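PDB 2PYX: tryptophan halogenase from Shewanella frigidimarina, which probably acts as an FAD-dependent monooxygenase-type enzyme that halogenates tryptophan or a related substrate. Local coordinates for residues 16-21 with 226-231; 67-72 with 367-372. One frame throughout, in Å; residues are numbered along the deposited sequence.

Interaction 1: residues 16-21 with 226-231; sequences GTAGWI and IDCTGA
With SG anti to its carbonyl carbon and beside the backbone N (chi1 -65°), the side chain of Cys228 is laid against the first turn of helix 16-31. The thiol sulfur rests on backbone as much as on side chain: Cys228 SG lies 3.7 Å from Gly19 CA, while the Ala18 CB methyl, pointing toward Cys228, touches the same SG at 4.0 Å. Behind the sulfur, Cys228 CB comes within 3.9 Å of Gly19 N. Gly19 offers only backbone here, so Cys228 CB and SG lie directly on it, and Gly19 CA and Cys228 CA are 5.5 Å apart; a small, weakly polar thiol suits so close an approach. The contact lies in what is probably a Rossmann-type nucleotide-binding fold, consistent with a GxGxxG pattern ending in Gly16 and Gly19; Gly16, Thr17 and Ala18 are predicted to bind FAD, and a tartrate, probably from the crystallisation liquor, hydrogen-bonds the N atoms of Thr17 and Ala18. The chain leaves strand 224-227 through an Asx turn that spans Cys228: Asp227 OD1 accepts from Thr229 N at 2.9 Å (N-H...O 160°) and, through its syn lone pair, from Thr229 OG1 at 2.6 Å.

Interaction 2: residues 67-72 with 367-372; sequences RSTLSK and LIEWTA
Thr69 and Glu369, one from each helix, supply nearly all of the surface buried here and meet through one short hydrogen bond. The contact is a helix-helix pairing within what is probably a flavin-dependent halogenase fold, joining helix 65-73 to helix 363-377 by a buried side-chain hydrogen bond. Thr69 CA and Glu369 CA are 7.0 Å apart, the nearest CA pair across the two segments, and the longer glutamate side chain spans most of the distance between them. Glutamate suits this role: its chain is extended beyond CG (chi2 180°), carrying the carboxylate across to the other helix. Threonine suits the receiving side, with a hydroxyl close to its own helix and a methyl, CG2, that packs against Ile21 of helix 16-31. Thr69 OG1 sits beside its backbone N, anti to the carbonyl carbon (chi1 -65°), and donates to Glu369 OE1 over 2.5 Å. The two side chains cross at a slant, and Thr69 CB also approaches Glu369 OE1, at 3.4 Å. The carboxylate is buried and held at both oxygens, since OE2 pairs with Ser65 OG near the start of helix 65-73; together these bonds should limit its rotation. Thr69 OG1 and Lys72 NZ both hydrogen-bond a tetraethylene glycol molecule, probably from the crystallisation liquor. Lys72 NZ remains 6.9 Å from Glu369 OE1, a separation at which its charge might still favour the carboxylate form. In the bond to Thr69, Glu369 OE1 uses its anti lone pair, the one directed away from OE2.

Overall arrangement
From the N terminus, the chain runs through strand 9-13 into helix 16-31, which holds 16-21, and then reaches 67-72 on helix 65-73. Segment 226-231, at the end of strand 224-227, returns to the first helix and closes interaction 1 across 204 intervening residues. Only later does helix 363-377 bring 367-372 back to 67-72, closing interaction 2 across 294. The two loops therefore cross. Interaction 1 joins the turn after strand 224-227 of the probable FAD-binding sheet to the helix that follows strand 9-13; interaction 2 ties helix 65-73 to helix 363-377, which packs on helix 16-31. Their centres lie about 13 Å apart, and Ile368 packs against Thr17, Ala18 and Ile21.

Interaction 1: residues 16-21 with 226-231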
ATOM      1  N   GLY A  16       4.410  -7.641  14.265  1.00 11.71           N
ATOM      2  CA  GLY A  16       4.433  -7.501  12.809  1.00 10.42           C
ATOM      3  C   GLY A  16       4.578  -6.043  12.402  1.00 11.37           C
ATOM      4  O   GLY A  16       4.874  -5.174  13.219  1.00 11.65           O
ATOM      5  N   THR A  17       4.371  -5.771  11.132  1.00 10.45           N
ATOM      6  CA  THR A  17       4.517  -4.409  10.656  1.00 10.98           C
ATOM      7  C   THR A  17       3.446  -3.516  11.259  1.00 10.13           C
ATOM      8  O   THR A  17       3.708  -2.349  11.561  1.00 10.07           O
ATOM      9  CB  THR A  17       4.449  -4.324   9.139  1.00 11.87           C
ATOM     10  OG1 THR A  17       3.266  -4.979   8.700  1.00 12.47           O
ATOM     11  CG2 THR A  17       5.656  -4.950   8.525  1.00 12.93           C
ATOM     12  N   ALA A  18       2.246  -4.048  11.469  1.00 10.43           N
ATOM     13  CA  ALA A  18       1.151  -3.231  12.010  1.00  9.58           C
ATOM     14  C   ALA A  18       1.469  -2.737  13.417  1.00 10.15           C
ATOM     15  O   ALA A  18       1.393  -1.545  13.735  1.00 10.17           O
ATOM     16  CB  ALA A  18      -0.154  -4.013  11.976  1.00 10.32           C
ATOM     17  N   GLY A  19       1.907  -3.656  14.270  1.00  9.79           N
ATOM     18  CA  GLY A  19       2.176  -3.309  15.639  1.00  8.87           C
ATOM     19  C   GLY A  19       3.385  -2.442  15.820  1.00  8.69           C
ATOM     20  O   GLY A  19       3.338  -1.433  16.550  1.00  9.50           O
ATOM     21  N   TRP A  20       4.472  -2.799  15.122  1.00  9.54           N
ATOM     22  CA  TRP A  20       5.710  -2.039  15.306  1.00 11.27           C
ATOM     23  C   TRP A  20       5.724  -0.684  14.611  1.00 10.99           C
ATOM     24  O   TRP A  20       6.295   0.272  15.125  1.00 12.87           O
ATOM     25  CB  TRP A  20       6.938  -2.853  14.950  1.00 10.00           C
ATOM     26  CG  TRP A  20       7.137  -3.979  15.909  1.00 11.27           C
ATOM     27  CD1 TRP A  20       6.903  -5.317  15.681  1.00 13.32           C
ATOM     28  CD2 TRP A  20       7.546  -3.867  17.259  1.00 11.30           C
ATOM     29  NE1 TRP A  20       7.174  -6.042  16.816  1.00 12.08           N
ATOM     30  CE2 TRP A  20       7.569  -5.177  17.797  1.00 10.98           C
ATOM     31  CE3 TRP A  20       7.897  -2.795  18.087  1.00 11.66           C
ATOM     32  CZ2 TRP A  20       7.921  -5.428  19.122  1.00 11.16           C
ATOM     33  CZ3 TRP A  20       8.274  -3.057  19.375  1.00 12.67           C
ATOM     34  CH2 TRP A  20       8.272  -4.375  19.884  1.00 13.33           C
ATOM     35  N   ILE A  21       5.057  -0.566  13.468  1.00 10.29           N
ATOM     36  CA  ILE A  21       4.953   0.780  12.890  1.00 10.53           C
ATOM     37  C   ILE A  21       4.150   1.679  13.829  1.00  9.28           C
ATOM     38  O   ILE A  21       4.483   2.854  14.031  1.00 10.75           O
ATOM     39  CB  ILE A  21       4.351   0.751  11.479  1.00  9.33           C
ATOM     40  CG1 ILE A  21       5.398   0.216  10.490  1.00 10.97           C
ATOM     41  CG2 ILE A  21       3.853   2.149  11.041  1.00 11.32           C
ATOM     42  CD1 ILE A  21       4.826  -0.127   9.115  1.00 13.50           C
ATOM     43  N   ILE A 226      -4.648  -1.222  20.906  1.00 10.00           N
ATOM     44  CA  ILE A 226      -4.516  -1.232  19.469  1.00  8.92           C
ATOM     45  C   ILE A 226      -4.590  -2.671  19.046  1.00 10.20           C
ATOM     46  O   ILE A 226      -3.759  -3.493  19.478  1.00 10.14           O
ATOM     47  CB  ILE A 226      -3.187  -0.631  19.001  1.00 10.41           C
ATOM     48  CG1 ILE A 226      -2.845   0.673  19.695  1.00 14.40           C
ATOM     49  CG2 ILE A 226      -3.196  -0.504  17.482  1.00 11.34           C
ATOM     50  CD1 ILE A 226      -3.862   1.715  19.615  1.00 16.10           C
ATOM     51  N   ASP A 227      -5.560  -3.009  18.200  1.00  9.38           N
ATOM     52  CA  ASP A 227      -5.700  -4.366  17.729  1.00  8.76           C
ATOM     53  C   ASP A 227      -4.839  -4.560  16.476  1.00 11.17           C
ATOM     54  O   ASP A 227      -5.208  -4.105  15.393  1.00 10.95           O
ATOM     55  CB  ASP A 227      -7.163  -4.682  17.422  1.00 10.40           C
ATOM     56  CG  ASP A 227      -7.396  -6.144  17.105  1.00 11.49           C
ATOM     57  OD1 ASP A 227      -6.426  -6.859  16.857  1.00 12.71           O
ATOM     58  OD2 ASP A 227      -8.568  -6.565  17.056  1.00 12.03           O
ATOM     59  N   CYS A 228      -3.707  -5.246  16.643  1.00 10.84           N
ATOM     60  CA  CYS A 228      -2.830  -5.660  15.576  1.00 10.56           C
ATOM     61  C   CYS A 228      -2.767  -7.203  15.467  1.00 12.47           C
ATOM     62  O   CYS A 228      -1.749  -7.784  15.077  1.00 11.64           O
ATOM     63  CB  CYS A 228      -1.453  -5.030  15.813  1.00 11.52           C
ATOM     64  SG  CYS A 228      -1.502  -3.230  15.687  1.00 11.51           S
ATOM     65  N   THR A 229      -3.878  -7.857  15.796  1.00 11.23           N
ATOM     66  CA  THR A 229      -3.917  -9.326  15.836  1.00 12.44           C
ATOM     67  C   THR A 229      -4.144  -9.998  14.462  1.00 14.72           C
ATOM     68  O   THR A 229      -4.270 -11.237  14.384  1.00 17.60           O
ATOM     69  CB  THR A 229      -5.005  -9.820  16.810  1.00 13.72           C
ATOM     70  OG1 THR A 229      -6.320  -9.430  16.366  1.00 12.48           O
ATOM     71  CG2 THR A 229      -4.720  -9.321  18.187  1.00 12.68           C
ATOM     72  N   GLY A 230      -4.176  -9.220  13.384  1.00 13.03           N
ATOM     73  CA  GLY A 230      -4.405  -9.765  12.039  1.00 13.14           C
ATOM     74  C   GLY A 230      -5.858 -10.042  11.753  1.00 12.58           C
ATOM     75  O   GLY A 230      -6.734  -9.510  12.425  1.00 14.30           O
ATOM     76  N   ALA A 231      -6.119 -10.863  10.716  1.00 16.30           N
ATOM     77  CA  ALA A 231      -7.469 -11.077  10.204  1.00 18.31           C
ATOM     78  C   ALA A 231      -8.465 -11.606  11.237  1.00 17.39           C
ATOM     79  O   ALA A 231      -9.687 -11.378  11.143  1.00 20.03           O
ATOM     80  CB  ALA A 231      -7.436 -12.007   9.002  1.00 21.07           C
TER

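Interaction 2: residues 67-72 with 367-372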
ATOM      1  N   ARG A  67       8.724   6.414   3.070  1.00 10.90           N
ATOM      2  CA  ARG A  67       9.928   7.236   3.307  1.00 10.92           C
ATOM      3  C   ARG A  67       9.747   8.140   4.526  1.00 12.36           C
ATOM      4  O   ARG A  67      10.654   8.255   5.386  1.00 12.15           O
ATOM      5  CB  ARG A  67      10.285   8.069   2.069  1.00 11.25           C
ATOM      6  CG  ARG A  67      10.649   7.287   0.820  1.00 10.62           C
ATOM      7  CD  ARG A  67      11.036   8.193  -0.371  1.00 11.31           C
ATOM      8  NE  ARG A  67       9.897   8.988  -0.795  1.00 11.84           N
ATOM      9  CZ  ARG A  67       9.626  10.224  -0.391  1.00 14.72           C
ATOM     10  NH1 ARG A  67      10.464  10.871   0.392  1.00 13.44           N
ATOM     11  NH2 ARG A  67       8.518  10.820  -0.802  1.00 16.30           N
ATOM     12  N   SER A  68       8.557   8.741   4.618  1.00 10.01           N
ATOM     13  CA  SER A  68       8.230   9.620   5.737  0.50 10.04           C
ATOM     14  C   SER A  68       8.077   8.851   7.041  1.00 11.52           C
ATOM     15  O   SER A  68       8.583   9.273   8.054  1.00 11.83           O
ATOM     16  CB  SER A  68       6.983  10.448   5.449  0.50 11.48           C
ATOM     17  OG  SER A  68       6.637  11.212   6.583  0.50 10.62           O
ATOM     18  N   THR A  69       7.378   7.716   6.989  1.00 10.02           N
ATOM     19  CA  THR A  69       7.237   6.883   8.182  1.00 10.57           C
ATOM     20  C   THR A  69       8.594   6.480   8.744  1.00 10.23           C
ATOM     21  O   THR A  69       8.840   6.582   9.952  1.00 11.85           O
ATOM     22  CB  THR A  69       6.393   5.666   7.821  1.00 13.54           C
ATOM     23  OG1 THR A  69       5.095   6.107   7.494  1.00 11.89           O
ATOM     24  CG2 THR A  69       6.276   4.690   8.943  1.00 11.81           C
ATOM     25  N   LEU A  70       9.473   5.996   7.874  1.00 10.43           N
ATOM     26  CA  LEU A  70      10.815   5.571   8.322  1.00 10.70           C
ATOM     27  C   LEU A  70      11.586   6.749   8.930  1.00 11.42           C
ATOM     28  O   LEU A  70      12.212   6.656   9.982  1.00 12.83           O
ATOM     29  CB  LEU A  70      11.593   5.001   7.134  1.00 11.10           C
ATOM     30  CG  LEU A  70      11.151   3.619   6.653  1.00 11.68           C
ATOM     31  CD1 LEU A  70      11.828   3.315   5.319  1.00 10.64           C
ATOM     32  CD2 LEU A  70      11.420   2.527   7.677  1.00 13.98           C
ATOM     33  N   SER A  71      11.538   7.871   8.251  1.00 11.67           N
ATOM     34  CA  SER A  71      12.239   9.043   8.741  1.00 12.05           C
ATOM     35  C   SER A  71      11.706   9.521  10.109  1.00 11.35           C
ATOM     36  O   SER A  71      12.480   9.798  11.046  1.00 12.40           O
ATOM     37  CB  SER A  71      12.060  10.170   7.730  1.00 14.40           C
ATOM     38  OG  SER A  71      12.753  11.339   8.157  1.00 19.83           O
ATOM     39  N   LYS A  72      10.379   9.565  10.254  1.00 11.15           N
ATOM     40  CA  LYS A  72       9.752   9.941  11.526  1.00 11.73           C
ATOM     41  C   LYS A  72      10.098   8.978  12.656  1.00 12.18           C
ATOM     42  O   LYS A  72      10.386   9.414  13.783  1.00 13.71           O
ATOM     43  CB  LYS A  72       8.246  10.023  11.368  1.00 10.76           C
ATOM     44  CG  LYS A  72       7.742  11.220  10.587  1.00 13.47           C
ATOM     45  CD  LYS A  72       6.240  11.310  10.631  1.00 17.05           C
ATOM     46  CE  LYS A  72       5.554  10.187   9.846  1.00 12.67           C
ATOM     47  NZ  LYS A  72       4.080  10.253   9.991  1.00 12.91           N
ATOM     48  N   LEU A 367      -2.384   1.735   4.660  1.00  9.71           N
ATOM     49  CA  LEU A 367      -3.447   1.868   5.684  1.00  9.70           C
ATOM     50  C   LEU A 367      -2.864   1.794   7.102  1.00 10.59           C
ATOM     51  O   LEU A 367      -3.326   2.507   7.993  1.00  9.18           O
ATOM     52  CB  LEU A 367      -4.516   0.812   5.503  1.00 10.33           C
ATOM     53  CG  LEU A 367      -5.477   1.038   4.339  1.00  9.98           C
ATOM     54  CD1 LEU A 367      -6.246  -0.251   3.997  1.00 11.84           C
ATOM     55  CD2 LEU A 367      -6.409   2.196   4.731  1.00 10.86           C
ATOM     56  N   ILE A 368      -1.888   0.917   7.325  1.00  7.74           N
ATOM     57  CA  ILE A 368      -1.208   0.876   8.603  1.00  8.05           C
ATOM     58  C   ILE A 368      -0.598   2.262   8.925  1.00  7.26           C
ATOM     59  O   ILE A 368      -0.777   2.832  10.027  1.00  9.26           O
ATOM     60  CB  ILE A 368      -0.153  -0.250   8.631  1.00  8.36           C
ATOM     61  CG1 ILE A 368      -0.846  -1.604   8.752  1.00  9.66           C
ATOM     62  CG2 ILE A 368       0.819  -0.048   9.767  1.00  9.88           C
ATOM     63  CD1 ILE A 368       0.073  -2.783   8.380  1.00 11.17           C
ATOM     64  N   GLU A 369       0.145   2.816   7.967  1.00  8.99           N
ATOM     65  CA  GLU A 369       0.782   4.123   8.162  1.00  8.10           C
ATOM     66  C   GLU A 369      -0.281   5.192   8.415  1.00  9.41           C
ATOM     67  O   GLU A 369      -0.086   6.039   9.257  1.00  9.55           O
ATOM     68  CB  GLU A 369       1.559   4.499   6.911  1.00 11.17           C
ATOM     69  CG  GLU A 369       2.767   3.666   6.539  1.00 11.41           C
ATOM     70  CD  GLU A 369       3.344   4.250   5.257  1.00 14.68           C
ATOM     71  OE1 GLU A 369       4.120   5.198   5.353  1.00 13.71           O
ATOM     72  OE2 GLU A 369       2.964   3.802   4.152  1.00 16.22           O
ATOM     73  N   TRP A 370      -1.364   5.188   7.640  1.00  7.92           N
ATOM     74  CA  TRP A 370      -2.396   6.201   7.804  1.00  7.97           C
ATOM     75  C   TRP A 370      -2.987   6.088   9.206  1.00  8.46           C
ATOM     76  O   TRP A 370      -3.132   7.075   9.909  1.00  8.16           O
ATOM     77  CB  TRP A 370      -3.525   6.090   6.736  1.00  9.88           C
ATOM     78  CG  TRP A 370      -4.623   6.993   7.114  1.00  9.35           C
ATOM     79  CD1 TRP A 370      -4.649   8.370   6.953  1.00 11.62           C
ATOM     80  CD2 TRP A 370      -5.815   6.660   7.837  1.00  9.57           C
ATOM     81  NE1 TRP A 370      -5.785   8.883   7.513  1.00 12.00           N
ATOM     82  CE2 TRP A 370      -6.530   7.868   8.057  1.00 11.32           C
ATOM     83  CE3 TRP A 370      -6.378   5.471   8.294  1.00 10.13           C
ATOM     84  CZ2 TRP A 370      -7.726   7.902   8.769  1.00 10.12           C
ATOM     85  CZ3 TRP A 370      -7.584   5.516   8.964  1.00  9.10           C
ATOM     86  CH2 TRP A 370      -8.242   6.728   9.206  1.00  9.82           C
ATOM     87  N   THR A 371      -3.358   4.879   9.609  1.00  8.71           N
ATOM     88  CA  THR A 371      -4.084   4.755  10.848  1.00  6.51           C
ATOM     89  C   THR A 371      -3.183   5.132  12.049  1.00  6.93           C
ATOM     90  O   THR A 371      -3.581   5.862  12.969  1.00  8.57           O
ATOM     91  CB  THR A 371      -4.661   3.342  11.061  1.00  8.93           C
ATOM     92  OG1 THR A 371      -5.297   2.851   9.869  1.00  8.11           O
ATOM     93  CG2 THR A 371      -5.683   3.391  12.186  1.00  8.70           C
ATOM     94  N   ALA A 372      -1.948   4.629  12.037  1.00  8.41           N
ATOM     95  CA  ALA A 372      -1.004   4.887  13.111  1.00  7.92           C
ATOM     96  C   ALA A 372      -0.618   6.363  13.169  1.00  7.27           C
ATOM     97  O   ALA A 372      -0.546   6.951  14.246  1.00  8.92           O
ATOM     98  CB  ALA A 372       0.235   4.005  12.955  1.00  9.78           C
TER